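Local coordinates for protein activated BY transcription factor SSRB (Salmonella enterica, PDB 2WNW) that belongs to glycoside hydrolase family 30, pairing a TIM-barrel domain with a beta-sandwich domain, at residues Q43-A56 against F321-L334. Numbering follows the deposited sequence.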
loop_
_atom_site.group_PDB
_atom_site.type_symbol
_atom_site.label_atom_id
_atom_site.label_comp_id
_atom_site.label_asym_id
_atom_site.label_seq_id
_atom_site.Cartn_x
_atom_site.Cartn_y
_atom_site.Cartn_z
ATOM N N GLN A 43 -3.530 -11.265 8.039
ATOM C CA GLN A 43 -4.247 -12.420 7.497
ATOM C C GLN A 43 -3.451 -13.723 7.462
ATOM O O GLN A 43 -2.219 -13.714 7.414
ATOM C CB GLN A 43 -4.770 -12.120 6.085
ATOM C CG GLN A 43 -3.780 -12.419 4.963
ATOM C CD GLN A 43 -2.768 -11.308 4.734
ATOM O OE1 GLN A 43 -2.598 -10.420 5.568
ATOM N NE2 GLN A 43 -2.084 -11.361 3.597
ATOM N N GLN A 44 -4.174 -14.842 7.474
ATOM C CA GLN A 44 -3.558 -16.164 7.430
ATOM C C GLN A 44 -3.432 -16.618 5.979
ATOM O O GLN A 44 -4.318 -16.362 5.162
ATOM C CB GLN A 44 -4.407 -17.173 8.209
ATOM C CG GLN A 44 -3.710 -18.497 8.464
ATOM C CD GLN A 44 -4.449 -19.362 9.474
ATOM O OE1 GLN A 44 -3.831 -20.031 10.302
ATOM N NE2 GLN A 44 -5.774 -19.357 9.405
ATOM N N ILE A 45 -2.333 -17.289 5.658
ATOM C CA ILE A 45 -2.121 -17.764 4.298
ATOM C C ILE A 45 -2.165 -19.290 4.254
ATOM O O ILE A 45 -1.785 -19.959 5.216
ATOM C CB ILE A 45 -0.781 -17.217 3.731
ATOM C CG1 ILE A 45 0.414 -17.817 4.470
ATOM C CG2 ILE A 45 -0.745 -15.691 3.888
ATOM C CD1 ILE A 45 0.972 -19.059 3.810
ATOM N N ASP A 46 -2.637 -19.832 3.135
ATOM C CA ASP A 46 -2.769 -21.275 2.982
ATOM C C ASP A 46 -1.591 -21.997 2.333
ATOM O O ASP A 46 -1.506 -23.225 2.410
ATOM C CB ASP A 46 -4.053 -21.598 2.208
ATOM C CG ASP A 46 -5.297 -21.058 2.896
ATOM O OD1 ASP A 46 -5.261 -20.905 4.132
ATOM O OD2 ASP A 46 -6.310 -20.798 2.210
ATOM N N GLY A 47 -0.693 -21.256 1.689
ATOM C CA GLY A 47 0.454 -21.892 1.064
ATOM C C GLY A 47 0.892 -21.331 -0.281
ATOM O O GLY A 47 0.470 -20.243 -0.685
ATOM N N PHE A 48 1.747 -22.087 -0.967
ATOM C CA PHE A 48 2.289 -21.709 -2.274
ATOM C C PHE A 48 2.353 -22.935 -3.176
ATOM O O PHE A 48 2.541 -24.057 -2.701
ATOM C CB PHE A 48 3.715 -21.150 -2.138
ATOM C CG PHE A 48 3.820 -19.943 -1.257
ATOM C CD1 PHE A 48 3.754 -20.065 0.126
ATOM C CD2 PHE A 48 3.960 -18.676 -1.814
ATOM C CE1 PHE A 48 3.824 -18.938 0.944
ATOM C CE2 PHE A 48 4.030 -17.549 -1.008
ATOM C CZ PHE A 48 3.962 -17.679 0.374
ATOM N N GLY A 49 2.210 -22.722 -4.480
ATOM C CA GLY A 49 2.280 -23.836 -5.407
ATOM C C GLY A 49 2.154 -23.428 -6.859
ATOM O O GLY A 49 2.247 -22.245 -7.196
ATOM N N GLY A 50 1.947 -24.423 -7.718
ATOM C CA GLY A 50 1.806 -24.191 -9.142
ATOM C C GLY A 50 0.685 -25.039 -9.717
ATOM O O GLY A 50 -0.015 -25.735 -8.976
ATOM N N SER A 51 0.530 -25.021 -11.036
ATOM C CA SER A 51 -0.562 -25.761 -11.654
ATOM C C SER A 51 -0.217 -26.988 -12.477
ATOM O O SER A 51 0.780 -27.021 -13.200
ATOM C CB SER A 51 -1.389 -24.815 -12.522
ATOM O OG SER A 51 -1.759 -23.655 -11.799
ATOM N N PHE A 52 -1.076 -27.993 -12.355
ATOM C CA PHE A 52 -0.957 -29.232 -13.102
ATOM C C PHE A 52 -1.909 -29.075 -14.286
ATOM O O PHE A 52 -3.106 -28.865 -14.091
ATOM C CB PHE A 52 -1.436 -30.435 -12.277
ATOM C CG PHE A 52 -0.681 -30.655 -10.995
ATOM C CD1 PHE A 52 -1.312 -30.484 -9.766
ATOM C CD2 PHE A 52 0.641 -31.081 -11.013
ATOM C CE1 PHE A 52 -0.639 -30.738 -8.572
ATOM C CE2 PHE A 52 1.326 -31.337 -9.824
ATOM C CZ PHE A 52 0.683 -31.166 -8.603
ATOM N N THR A 53 -1.384 -29.155 -15.503
ATOM C CA THR A 53 -2.212 -29.064 -16.704
ATOM C C THR A 53 -1.851 -30.257 -17.574
ATOM O O THR A 53 -0.829 -30.901 -17.346
ATOM C CB THR A 53 -1.922 -27.782 -17.512
ATOM O OG1 THR A 53 -0.530 -27.738 -17.851
ATOM C CG2 THR A 53 -2.293 -26.542 -16.707
ATOM N N GLU A 54 -2.683 -30.563 -18.564
ATOM C CA GLU A 54 -2.375 -31.678 -19.447
ATOM C C GLU A 54 -1.018 -31.408 -20.093
ATOM O O GLU A 54 -0.218 -32.324 -20.281
ATOM C CB GLU A 54 -3.445 -31.841 -20.530
ATOM C CG GLU A 54 -2.984 -32.730 -21.686
ATOM C CD GLU A 54 -4.124 -33.267 -22.524
ATOM O OE1 GLU A 54 -4.675 -34.330 -22.164
ATOM O OE2 GLU A 54 -4.470 -32.627 -23.537
ATOM N N GLY A 55 -0.760 -30.145 -20.417
ATOM C CA GLY A 55 0.511 -29.785 -21.024
ATOM C C GLY A 55 1.675 -30.148 -20.120
ATOM O O GLY A 55 2.631 -30.796 -20.549
ATOM N N ALA A 56 1.604 -29.721 -18.863
ATOM C CA ALA A 56 2.661 -30.021 -17.906
ATOM C C ALA A 56 2.783 -31.533 -17.719
ATOM O O ALA A 56 3.886 -32.063 -17.599
ATOM C CB ALA A 56 2.366 -29.346 -16.563
ATOM N N PHE A 321 0.461 -10.200 -0.864
ATOM C CA PHE A 321 0.490 -10.566 0.546
ATOM C C PHE A 321 0.434 -9.370 1.490
ATOM O O PHE A 321 -0.190 -9.445 2.547
ATOM C CB PHE A 321 1.699 -11.461 0.823
ATOM C CG PHE A 321 1.536 -12.857 0.283
ATOM C CD1 PHE A 321 0.536 -13.692 0.778
ATOM C CD2 PHE A 321 2.350 -13.327 -0.742
ATOM C CE1 PHE A 321 0.349 -14.973 0.261
ATOM C CE2 PHE A 321 2.171 -14.608 -1.267
ATOM C CZ PHE A 321 1.168 -15.433 -0.765
ATOM N N LYS A 322 1.060 -8.258 1.116
ATOM C CA LYS A 322 1.001 -7.073 1.966
ATOM C C LYS A 322 -0.429 -6.543 1.981
ATOM O O LYS A 322 -0.849 -5.888 2.934
ATOM C CB LYS A 322 1.927 -5.971 1.444
ATOM C CG LYS A 322 3.400 -6.236 1.665
ATOM C CD LYS A 322 4.043 -5.121 2.483
ATOM C CE LYS A 322 3.444 -5.015 3.870
ATOM N NZ LYS A 322 4.050 -3.899 4.667
ATOM N N SER A 323 -1.177 -6.842 0.923
ATOM C CA SER A 323 -2.548 -6.359 0.794
ATOM C C SER A 323 -3.672 -7.273 1.286
ATOM O O SER A 323 -4.838 -6.902 1.191
ATOM C CB SER A 323 -2.808 -5.972 -0.662
ATOM O OG SER A 323 -1.848 -5.017 -1.079
ATOM N N GLY A 324 -3.336 -8.459 1.787
ATOM C CA GLY A 324 -4.368 -9.347 2.307
ATOM C C GLY A 324 -4.565 -10.696 1.632
ATOM O O GLY A 324 -5.507 -11.416 1.968
ATOM N N CYS A 325 -3.678 -11.041 0.701
ATOM C CA CYS A 325 -3.749 -12.301 -0.047
ATOM C C CYS A 325 -3.622 -13.535 0.849
ATOM O O CYS A 325 -2.795 -13.565 1.758
ATOM C CB CYS A 325 -2.648 -12.325 -1.113
ATOM S SG CYS A 325 -2.625 -13.800 -2.147
ATOM N N SER A 326 -4.426 -14.557 0.571
ATOM C CA SER A 326 -4.421 -15.783 1.373
ATOM C C SER A 326 -3.594 -16.940 0.813
ATOM O O SER A 326 -3.469 -17.980 1.457
ATOM C CB SER A 326 -5.860 -16.272 1.586
ATOM O OG SER A 326 -6.458 -16.654 0.355
ATOM N N GLY A 327 -3.039 -16.778 -0.384
ATOM C CA GLY A 327 -2.256 -17.859 -0.958
ATOM C C GLY A 327 -1.779 -17.563 -2.362
ATOM O O GLY A 327 -2.305 -16.668 -3.024
ATOM N N PHE A 328 -0.791 -18.330 -2.817
ATOM C CA PHE A 328 -0.204 -18.146 -4.138
ATOM C C PHE A 328 -0.161 -19.428 -4.961
ATOM O O PHE A 328 0.369 -20.450 -4.515
ATOM C CB PHE A 328 1.225 -17.602 -3.988
ATOM C CG PHE A 328 2.042 -17.637 -5.262
ATOM C CD1 PHE A 328 1.997 -16.579 -6.167
ATOM C CD2 PHE A 328 2.859 -18.729 -5.551
ATOM C CE1 PHE A 328 2.756 -16.604 -7.340
ATOM C CE2 PHE A 328 3.624 -18.768 -6.725
ATOM C CZ PHE A 328 3.571 -17.698 -7.620
ATOM N N ILE A 329 -0.724 -19.368 -6.162
ATOM C CA ILE A 329 -0.692 -20.501 -7.068
ATOM C C ILE A 329 -0.256 -20.014 -8.445
ATOM O O ILE A 329 -0.955 -19.235 -9.100
ATOM C CB ILE A 329 -2.055 -21.199 -7.215
ATOM C CG1 ILE A 329 -2.620 -21.556 -5.835
ATOM C CG2 ILE A 329 -1.874 -22.486 -8.025
ATOM C CD1 ILE A 329 -3.973 -22.250 -5.890
ATOM N N ASP A 330 0.918 -20.475 -8.858
ATOM C CA ASP A 330 1.493 -20.141 -10.154
ATOM C C ASP A 330 0.715 -20.924 -11.213
ATOM O O ASP A 330 -0.055 -21.826 -10.881
ATOM C CB ASP A 330 2.970 -20.551 -10.152
ATOM C CG ASP A 330 3.675 -20.276 -11.470
ATOM O OD1 ASP A 330 3.345 -19.277 -12.148
ATOM O OD2 ASP A 330 4.584 -21.059 -11.816
ATOM N N TRP A 331 0.896 -20.567 -12.479
ATOM C CA TRP A 331 0.220 -21.271 -13.567
ATOM C C TRP A 331 1.051 -22.540 -13.809
ATOM O O TRP A 331 1.600 -23.098 -12.855
ATOM C CB TRP A 331 0.176 -20.367 -14.806
ATOM C CG TRP A 331 -0.705 -20.809 -15.968
ATOM C CD1 TRP A 331 -0.642 -20.330 -17.246
ATOM C CD2 TRP A 331 -1.774 -21.777 -15.958
ATOM N NE1 TRP A 331 -1.594 -20.935 -18.031
ATOM C CE2 TRP A 331 -2.303 -21.827 -17.270
ATOM C CE3 TRP A 331 -2.335 -22.606 -14.973
ATOM C CZ2 TRP A 331 -3.365 -22.673 -17.625
ATOM C CZ3 TRP A 331 -3.394 -23.452 -15.326
ATOM C CH2 TRP A 331 -3.895 -23.477 -16.644
ATOM N N ASN A 332 1.162 -22.992 -15.059
ATOM C CA ASN A 332 1.922 -24.214 -15.368
ATOM C C ASN A 332 3.214 -24.391 -14.569
ATOM O O ASN A 332 4.088 -23.529 -14.585
ATOM C CB ASN A 332 2.286 -24.269 -16.853
ATOM C CG ASN A 332 1.082 -24.182 -17.755
ATOM O OD1 ASN A 332 0.351 -25.162 -17.941
ATOM N ND2 ASN A 332 0.862 -23.001 -18.322
ATOM N N LEU A 333 3.334 -25.526 -13.887
ATOM C CA LEU A 333 4.526 -25.845 -13.106
ATOM C C LEU A 333 5.685 -26.124 -14.045
ATOM O O LEU A 333 6.846 -25.824 -13.743
ATOM C CB LEU A 333 4.323 -27.131 -12.307
ATOM C CG LEU A 333 3.424 -27.230 -11.087
ATOM C CD1 LEU A 333 3.104 -28.697 -10.833
ATOM C CD2 LEU A 333 4.120 -26.614 -9.896
ATOM N N LEU A 334 5.344 -26.716 -15.183
ATOM C CA LEU A 334 6.330 -27.154 -16.156
ATOM C C LEU A 334 5.810 -27.083 -17.583
ATOM O O LEU A 334 4.627 -27.299 -17.827
ATOM C CB LEU A 334 6.692 -28.605 -15.821
ATOM C CG LEU A 334 7.385 -29.487 -16.857
ATOM C CD1 LEU A 334 8.856 -29.124 -16.908
ATOM C CD2 LEU A 334 7.208 -30.962 -16.479
HETATM O O HOH W 1 -2.036 -7.815 4.865
HETATM O O HOH W 2 -6.777 -19.354 0.074
#
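L333 folds back over G50 and S51 of strand 48-51, just past the pairing of that strand with strand 327-330. Its CD2 presses on the backbone of G50, 3.4 Å from CA, a tight fit possible because a glycine sits there, while CD1 meets the F52 ring obliquely at CE2. Three backbone partners hold S51. Its N binds W331 O from well above the carbonyl plane, its O accepts from L333 N, and OG, turned beside its own N (chi1 -51°), donates to a lone pair of D330 O at 2.7 Å; OG also lies at the edge of the W331 indole, in its plane. G49 pairs with I329 but S51 with N332, a shift of one residue that makes a beta bulge. Beyond it, T53 OG1 donates to N332 OD1 (2.7 Å) and caps the following helix by accepting from A56 N. At the far end, the bent side chain of Q43 carries its NE2 to the close of helix 305-322, where both N-H groups are used, nearly straight and in the amide plane: one to F321 O at 2.9 Å, the other to C325 O at 3.0 Å. G324, with positive phi, ends this helix in a Schellman motif. F48 and F321 meet obliquely, centroids 5.3 Å apart. In the regular ladder F328 N donates to G47 O and D330 N to G49 O (2.8 Å), with a weak bond from G49 N to F328 O. This pairing of strands 48-51 and 327-330, first and last, closes the eight-stranded parallel barrel of the TIM fold.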